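Local coordinates for protein leucine aminopeptidase A1, chloroplastic (Solanum lycopersicum, PDB 5D8N) that removes N-terminal amino acids, preferably leucine, from peptides as a magnesium-dependent homohexameric M17 aminopeptidase, also acts as a protein-folding chaperone and regulates wound signalling, at residues V371-G376 with A395-C400; A127-A132 with L168-D173. The protein carries 1 engineered substitution. All coordinates share one frame; numbering follows the deposited sequence.

Contact 1. Residues V371-G376 with A395-C400; sequences VTASNG and ALIYAC
I397, on helix 388-401, pushes the end of its side chain against the turn A373-G376, and most of the touching falls on CD1. The apolar contact is I397 CD1 with A373 CB, at 4.1 Å. The same methyl lies against the amide group of N375, 3.6 Å from N375 CG, the two side chains crossing at about a right angle, and stands 3.4 Å from N375 N. A branched aliphatic suits this place because I397 CG2 meets S374 OG at 3.4 Å while CD1, 3.3 Å from S374 OG, reaches on over the turn.

Among the polar groups, S374 OG is hydrogen-bonded to D394 OD1, on the helix just before segment 395-400. N375 OD1 bonds within its own loop, accepting from K377 N in an Asx turn. G376 N closes the type I turn with a 2.9 Å bond to A373 O, and G376, at phi 89°, takes a shape glycine adopts easily.

The turn connects antiparallel strands 370-372 and 378-380 of the catalytic domain. I397 thus lies against polar atoms that have partners, N375 ND2 bonding weakly to Q489 O, and van der Waals contact with I397 and the S374-D394 hydrogen bond together join turn and helix.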
ATOM      1  N   VAL A 371     -13.517  -1.697  27.413  1.00 16.93           N
ATOM      2  CA  VAL A 371     -14.096  -2.875  28.048  1.00 16.88           C
ATOM      3  C   VAL A 371     -13.428  -3.048  29.398  1.00 18.99           C
ATOM      4  O   VAL A 371     -12.299  -2.593  29.619  1.00 20.95           O
ATOM      5  CB  VAL A 371     -13.897  -4.123  27.179  1.00 18.68           C
ATOM      6  CG1 VAL A 371     -14.412  -3.870  25.768  1.00 19.33           C
ATOM      7  CG2 VAL A 371     -12.429  -4.513  27.097  1.00 18.82           C
ATOM      8  N   THR A 372     -14.117  -3.725  30.303  1.00 18.72           N
ATOM      9  CA  THR A 372     -13.631  -3.901  31.660  1.00 19.18           C
ATOM     10  C   THR A 372     -13.430  -5.375  31.970  1.00 18.52           C
ATOM     11  O   THR A 372     -14.384  -6.172  31.984  1.00 18.65           O
ATOM     12  CB  THR A 372     -14.634  -3.242  32.625  1.00 20.88           C
ATOM     13  OG1 THR A 372     -14.828  -1.878  32.210  1.00 20.66           O
ATOM     14  CG2 THR A 372     -14.174  -3.268  34.088  1.00 20.73           C
ATOM     15  N   ALA A 373     -12.189  -5.742  32.265  1.00 18.87           N
ATOM     16  CA  ALA A 373     -11.891  -7.146  32.608  1.00 20.61           C
ATOM     17  C   ALA A 373     -12.385  -7.482  34.017  1.00 22.16           C
ATOM     18  O   ALA A 373     -12.801  -6.595  34.768  1.00 21.56           O
ATOM     19  CB  ALA A 373     -10.394  -7.400  32.513  1.00 20.41           C
ATOM     20  N   SER A 374     -12.390  -8.768  34.345  1.00 21.84           N
ATOM     21  CA  SER A 374     -12.976  -9.241  35.591  1.00 24.30           C
ATOM     22  C   SER A 374     -12.143  -8.888  36.819  1.00 22.84           C
ATOM     23  O   SER A 374     -12.594  -9.084  37.941  1.00 24.04           O
ATOM     24  CB  SER A 374     -13.217 -10.761  35.545  1.00 26.16           C
ATOM     25  OG  SER A 374     -12.083 -11.475  35.089  1.00 25.95           O
ATOM     26  N   ASN A 375     -10.967  -8.308  36.629  1.00 21.98           N
ATOM     27  CA  ASN A 375     -10.230  -7.697  37.742  1.00 21.66           C
ATOM     28  C   ASN A 375     -10.429  -6.189  37.841  1.00 21.39           C
ATOM     29  O   ASN A 375      -9.758  -5.522  38.618  1.00 21.65           O
ATOM     30  CB  ASN A 375      -8.739  -7.986  37.661  1.00 20.36           C
ATOM     31  CG  ASN A 375      -8.078  -7.329  36.469  1.00 20.52           C
ATOM     32  OD1 ASN A 375      -8.726  -6.712  35.639  1.00 19.02           O
ATOM     33  ND2 ASN A 375      -6.756  -7.474  36.379  1.00 21.57           N
ATOM     34  N   GLY A 376     -11.385  -5.656  37.092  1.00 21.77           N
ATOM     35  CA  GLY A 376     -11.730  -4.243  37.162  1.00 21.63           C
ATOM     36  C   GLY A 376     -10.939  -3.335  36.238  1.00 21.38           C
ATOM     37  O   GLY A 376     -11.201  -2.122  36.207  1.00 21.84           O
ATOM     38  N   ALA A 395      -9.508 -15.185  31.104  1.00 18.85           N
ATOM     39  CA  ALA A 395      -9.111 -16.570  31.387  1.00 18.44           C
ATOM     40  C   ALA A 395      -7.994 -16.653  32.418  1.00 18.94           C
ATOM     41  O   ALA A 395      -7.972 -17.538  33.252  1.00 20.28           O
ATOM     42  CB  ALA A 395      -8.665 -17.261  30.116  1.00 19.18           C
ATOM     43  N   LEU A 396      -7.063 -15.710  32.368  1.00 17.91           N
ATOM     44  CA  LEU A 396      -5.968 -15.703  33.304  1.00 17.42           C
ATOM     45  C   LEU A 396      -6.432 -15.334  34.709  1.00 18.18           C
ATOM     46  O   LEU A 396      -5.953 -15.883  35.699  1.00 19.19           O
ATOM     47  CB  LEU A 396      -4.862 -14.779  32.792  1.00 16.31           C
ATOM     48  CG  LEU A 396      -4.040 -15.283  31.610  1.00 17.09           C
ATOM     49  CD1 LEU A 396      -3.176 -14.153  31.033  1.00 18.11           C
ATOM     50  CD2 LEU A 396      -3.101 -16.421  31.981  1.00 18.09           C
ATOM     51  N   ILE A 397      -7.335 -14.370  34.798  1.00 18.51           N
ATOM     52  CA  ILE A 397      -7.907 -13.987  36.084  1.00 18.76           C
ATOM     53  C   ILE A 397      -8.618 -15.203  36.653  1.00 19.85           C
ATOM     54  O   ILE A 397      -8.431 -15.526  37.812  1.00 20.32           O
ATOM     55  CB  ILE A 397      -8.891 -12.819  35.923  1.00 19.29           C
ATOM     56  CG1 ILE A 397      -8.118 -11.539  35.591  1.00 19.55           C
ATOM     57  CG2 ILE A 397      -9.690 -12.589  37.196  1.00 21.32           C
ATOM     58  CD1 ILE A 397      -8.952 -10.462  34.903  1.00 20.49           C
ATOM     59  N   TYR A 398      -9.375 -15.918  35.822  1.00 19.05           N
ATOM     60  CA  TYR A 398     -10.076 -17.110  36.276  1.00 20.65           C
ATOM     61  C   TYR A 398      -9.102 -18.168  36.769  1.00 22.51           C
ATOM     62  O   TYR A 398      -9.286 -18.776  37.821  1.00 21.59           O
ATOM     63  CB  TYR A 398     -10.890 -17.694  35.124  1.00 21.52           C
ATOM     64  CG  TYR A 398     -11.758 -18.865  35.505  1.00 24.07           C
ATOM     65  CD1 TYR A 398     -11.289 -20.153  35.429  1.00 22.40           C
ATOM     66  CD2 TYR A 398     -13.046 -18.672  35.973  1.00 26.82           C
ATOM     67  CE1 TYR A 398     -12.074 -21.224  35.806  1.00 21.93           C
ATOM     68  CE2 TYR A 398     -13.873 -19.745  36.290  1.00 25.84           C
ATOM     69  CZ  TYR A 398     -13.363 -21.017  36.234  1.00 24.74           C
ATOM     70  OH  TYR A 398     -14.193 -22.086  36.485  1.00 24.46           O
ATOM     71  N   ALA A 399      -8.022 -18.372  36.020  1.00 22.69           N
ATOM     72  CA  ALA A 399      -7.011 -19.327  36.451  1.00 22.32           C
ATOM     73  C   ALA A 399      -6.460 -18.945  37.824  1.00 22.04           C
ATOM     74  O   ALA A 399      -6.258 -19.812  38.696  1.00 23.77           O
ATOM     75  CB  ALA A 399      -5.883 -19.429  35.423  1.00 22.01           C
ATOM     76  N   CYS A 400      -6.095 -17.682  37.990  1.00 19.90           N
ATOM     77  CA  CYS A 400      -5.567 -17.252  39.278  1.00 21.47           C
ATOM     78  C   CYS A 400      -6.589 -17.483  40.398  1.00 23.48           C
ATOM     79  O   CYS A 400      -6.216 -17.833  41.499  1.00 25.32           O
ATOM     80  CB  CYS A 400      -5.121 -15.792  39.253  1.00 22.76           C
ATOM     81  SG  CYS A 400      -3.688 -15.490  38.189  1.00 26.25           S
TER

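Contact 2. Residues A127-A132 with L168-D173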
ATOM      1  N   ALA A 127      10.371 -40.670   8.984  1.00 23.03           N
ATOM      2  CA  ALA A 127      10.865 -41.153   7.683  1.00 23.73           C
ATOM      3  C   ALA A 127      10.358 -42.575   7.445  1.00 24.22           C
ATOM      4  O   ALA A 127      10.076 -42.952   6.314  1.00 25.08           O
ATOM      5  CB  ALA A 127      12.387 -41.104   7.619  1.00 22.90           C
ATOM      6  N   ALA A 128      10.295 -43.384   8.502  1.00 21.55           N
ATOM      7  CA  ALA A 128       9.788 -44.744   8.378  1.00 22.10           C
ATOM      8  C   ALA A 128       8.307 -44.750   8.025  1.00 22.18           C
ATOM      9  O   ALA A 128       7.886 -45.508   7.152  1.00 23.71           O
ATOM     10  CB  ALA A 128      10.016 -45.517   9.654  1.00 21.82           C
ATOM     11  N   ALA A 129       7.543 -43.822   8.591  1.00 21.92           N
ATOM     12  CA  ALA A 129       6.124 -43.697   8.256  1.00 22.34           C
ATOM     13  C   ALA A 129       5.903 -43.269   6.810  1.00 22.22           C
ATOM     14  O   ALA A 129       4.997 -43.749   6.131  1.00 21.44           O
ATOM     15  CB  ALA A 129       5.466 -42.681   9.170  1.00 22.93           C
ATOM     16  N   ALA A 130       6.748 -42.357   6.349  1.00 23.17           N
ATOM     17  CA  ALA A 130       6.654 -41.872   4.979  1.00 25.59           C
ATOM     18  C   ALA A 130       6.977 -42.996   3.993  1.00 26.39           C
ATOM     19  O   ALA A 130       6.349 -43.099   2.950  1.00 25.29           O
ATOM     20  CB  ALA A 130       7.561 -40.662   4.763  1.00 22.46           C
ATOM     21  N   ALA A 131       8.000 -43.795   4.288  1.00 25.22           N
ATOM     22  CA  ALA A 131       8.386 -44.863   3.383  1.00 23.64           C
ATOM     23  C   ALA A 131       7.287 -45.946   3.428  1.00 25.91           C
ATOM     24  O   ALA A 131       6.965 -46.553   2.420  1.00 28.50           O
ATOM     25  CB  ALA A 131       9.725 -45.440   3.791  1.00 22.24           C
ATOM     26  N   ALA A 132       6.607 -46.102   4.555  1.00 24.44           N
ATOM     27  CA  ALA A 132       5.526 -47.079   4.635  1.00 27.23           C
ATOM     28  C   ALA A 132       4.335 -46.657   3.777  1.00 27.29           C
ATOM     29  O   ALA A 132       3.688 -47.457   3.075  1.00 26.36           O
ATOM     30  CB  ALA A 132       5.090 -47.268   6.084  1.00 30.76           C
ATOM     31  N   LEU A 168       2.856 -40.138  14.581  1.00 19.91           N
ATOM     32  CA  LEU A 168       2.517 -38.810  14.124  1.00 20.67           C
ATOM     33  C   LEU A 168       2.757 -38.688  12.625  1.00 21.47           C
ATOM     34  O   LEU A 168       1.993 -38.049  11.940  1.00 22.36           O
ATOM     35  CB  LEU A 168       3.368 -37.770  14.854  1.00 19.15           C
ATOM     36  CG  LEU A 168       3.114 -37.697  16.344  1.00 19.50           C
ATOM     37  CD1 LEU A 168       3.977 -36.561  16.927  1.00 21.27           C
ATOM     38  CD2 LEU A 168       1.643 -37.447  16.578  1.00 20.66           C
ATOM     39  N   GLY A 169       3.758 -39.393  12.102  1.00 22.22           N
ATOM     40  CA  GLY A 169       4.061 -39.350  10.688  1.00 22.77           C
ATOM     41  C   GLY A 169       3.028 -40.070   9.850  1.00 25.81           C
ATOM     42  O   GLY A 169       2.852 -39.711   8.689  1.00 23.50           O
ATOM     43  N   SER A 170       2.295 -41.008  10.449  1.00 24.71           N
ATOM     44  CA  SER A 170       1.254 -41.754   9.740  1.00 25.94           C
ATOM     45  C   SER A 170      -0.094 -41.068   9.758  1.00 27.00           C
ATOM     46  O   SER A 170      -0.999 -41.507   9.056  1.00 25.50           O
ATOM     47  CB  SER A 170       1.060 -43.141  10.371  1.00 26.44           C
ATOM     48  OG  SER A 170       2.265 -43.870  10.227  1.00 28.94           O
ATOM     49  N   PHE A 171      -0.248 -40.033  10.578  1.00 25.12           N
ATOM     50  CA  PHE A 171      -1.541 -39.362  10.685  1.00 25.11           C
ATOM     51  C   PHE A 171      -1.854 -38.631   9.389  1.00 26.32           C
ATOM     52  O   PHE A 171      -1.017 -37.900   8.874  1.00 26.10           O
ATOM     53  CB  PHE A 171      -1.525 -38.373  11.840  1.00 24.64           C
ATOM     54  CG  PHE A 171      -2.709 -37.456  11.866  1.00 24.65           C
ATOM     55  CD1 PHE A 171      -3.972 -37.940  12.168  1.00 26.03           C
ATOM     56  CD2 PHE A 171      -2.562 -36.128  11.543  1.00 24.32           C
ATOM     57  CE1 PHE A 171      -5.050 -37.081  12.285  1.00 24.10           C
ATOM     58  CE2 PHE A 171      -3.646 -35.275  11.602  1.00 24.82           C
ATOM     59  CZ  PHE A 171      -4.882 -35.745  12.022  1.00 23.91           C
ATOM     60  N   GLU A 172      -3.058 -38.822   8.870  0.55 26.62           N
ATOM     61  CA  GLU A 172      -3.525 -38.078   7.697  0.55 28.91           C
ATOM     62  C   GLU A 172      -4.982 -37.684   7.945  0.55 26.63           C
ATOM     63  O   GLU A 172      -5.794 -38.508   8.346  0.55 27.73           O
ATOM     64  CB  GLU A 172      -3.418 -38.911   6.410  0.55 32.89           C
ATOM     65  CG  GLU A 172      -3.251 -38.084   5.138  0.55 35.94           C
ATOM     66  CD  GLU A 172      -3.385 -38.885   3.838  0.55 39.19           C
ATOM     67  OE1 GLU A 172      -4.170 -39.859   3.757  0.55 36.72           O
ATOM     68  OE2 GLU A 172      -2.750 -38.487   2.838  0.55 37.21           O
ATOM     69  N   ASP A 173      -5.265 -36.389   7.885  1.00 24.65           N
ATOM     70  CA  ASP A 173      -6.574 -35.880   8.215  1.00 20.77           C
ATOM     71  C   ASP A 173      -7.372 -35.773   6.924  1.00 21.35           C
ATOM     72  O   ASP A 173      -7.234 -34.811   6.166  1.00 20.78           O
ATOM     73  CB  ASP A 173      -6.452 -34.532   8.941  1.00 19.55           C
ATOM     74  CG  ASP A 173      -7.745 -34.119   9.625  1.00 21.12           C
ATOM     75  OD1 ASP A 173      -8.793 -34.729   9.318  1.00 23.29           O
ATOM     76  OD2 ASP A 173      -7.757 -33.126  10.399  1.00 22.04           O
TER
HETATM   77  O   HOH W   1       2.703 -44.513   7.547  1.00 29.46           O
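S170 OG is held from two directions. It hydrogen-bonds V166 O one turn earlier in helix 152-170, and a water donates to it over 2.8 Å. The serine must supply the proton to V166, since a carbonyl cannot, which leaves its oxygen to accept from the water. Its chi1 of -63° sets OG beside the backbone N, where it can reach back along its own helix. The same water gives its other hydrogen to A129 O at 2.8 Å, so a single bent bridge ties helix 119-134 to the end of helix 152-170.

Beside this bridge the packing is small and close. A129 CB points toward the other segment and rests 3.6 Å from G169 C; S170 OG lies equally near that methyl, at 3.6 Å. Because glycine has no side chain, A129 CA and G169 CA can stand 5.4 Å apart, with the alanine methyl directly against the peptide backbone. Alanine suits the other faces of helix 119-134 too: A128 packs on A48 of strand 46-52, and A127 on V109 of strand 104-112. Farther along the chain, F171 turns to helix 197-221, touching I214 and R217.

Helix 119-134 joins strand 104-112 to strand 139-144, and helix 152-170 joins the latter to strand 187-191. These are consecutive beta-alpha-beta crossovers, and two helices packed side by side over a largely parallel sheet are characteristic of the macro-like N-terminal domain of M17 aminopeptidases.

How the contacts relate
The two contacts belong to different domains: contact 2 to the N-terminal domain and contact 1 to the catalytic one, on opposite sides of the chain's centre. Their centres are 42 Å apart, and they share no helix or strand. Both are partly buried, but contact 1 lies farther out, about 26 Å from the chain centre against 17 Å, and its T372 also bonds T20 of a second subunit. No other chain touches contact 2. Contact 1 pins a loop to a helix largely through one branched aliphatic side chain, with a serine-aspartate bond beside it, whereas contact 2 brings two helices together through tiny residues and a water. Contact 1 is also nearer the predicted active-site R389, on the same helix 388-401.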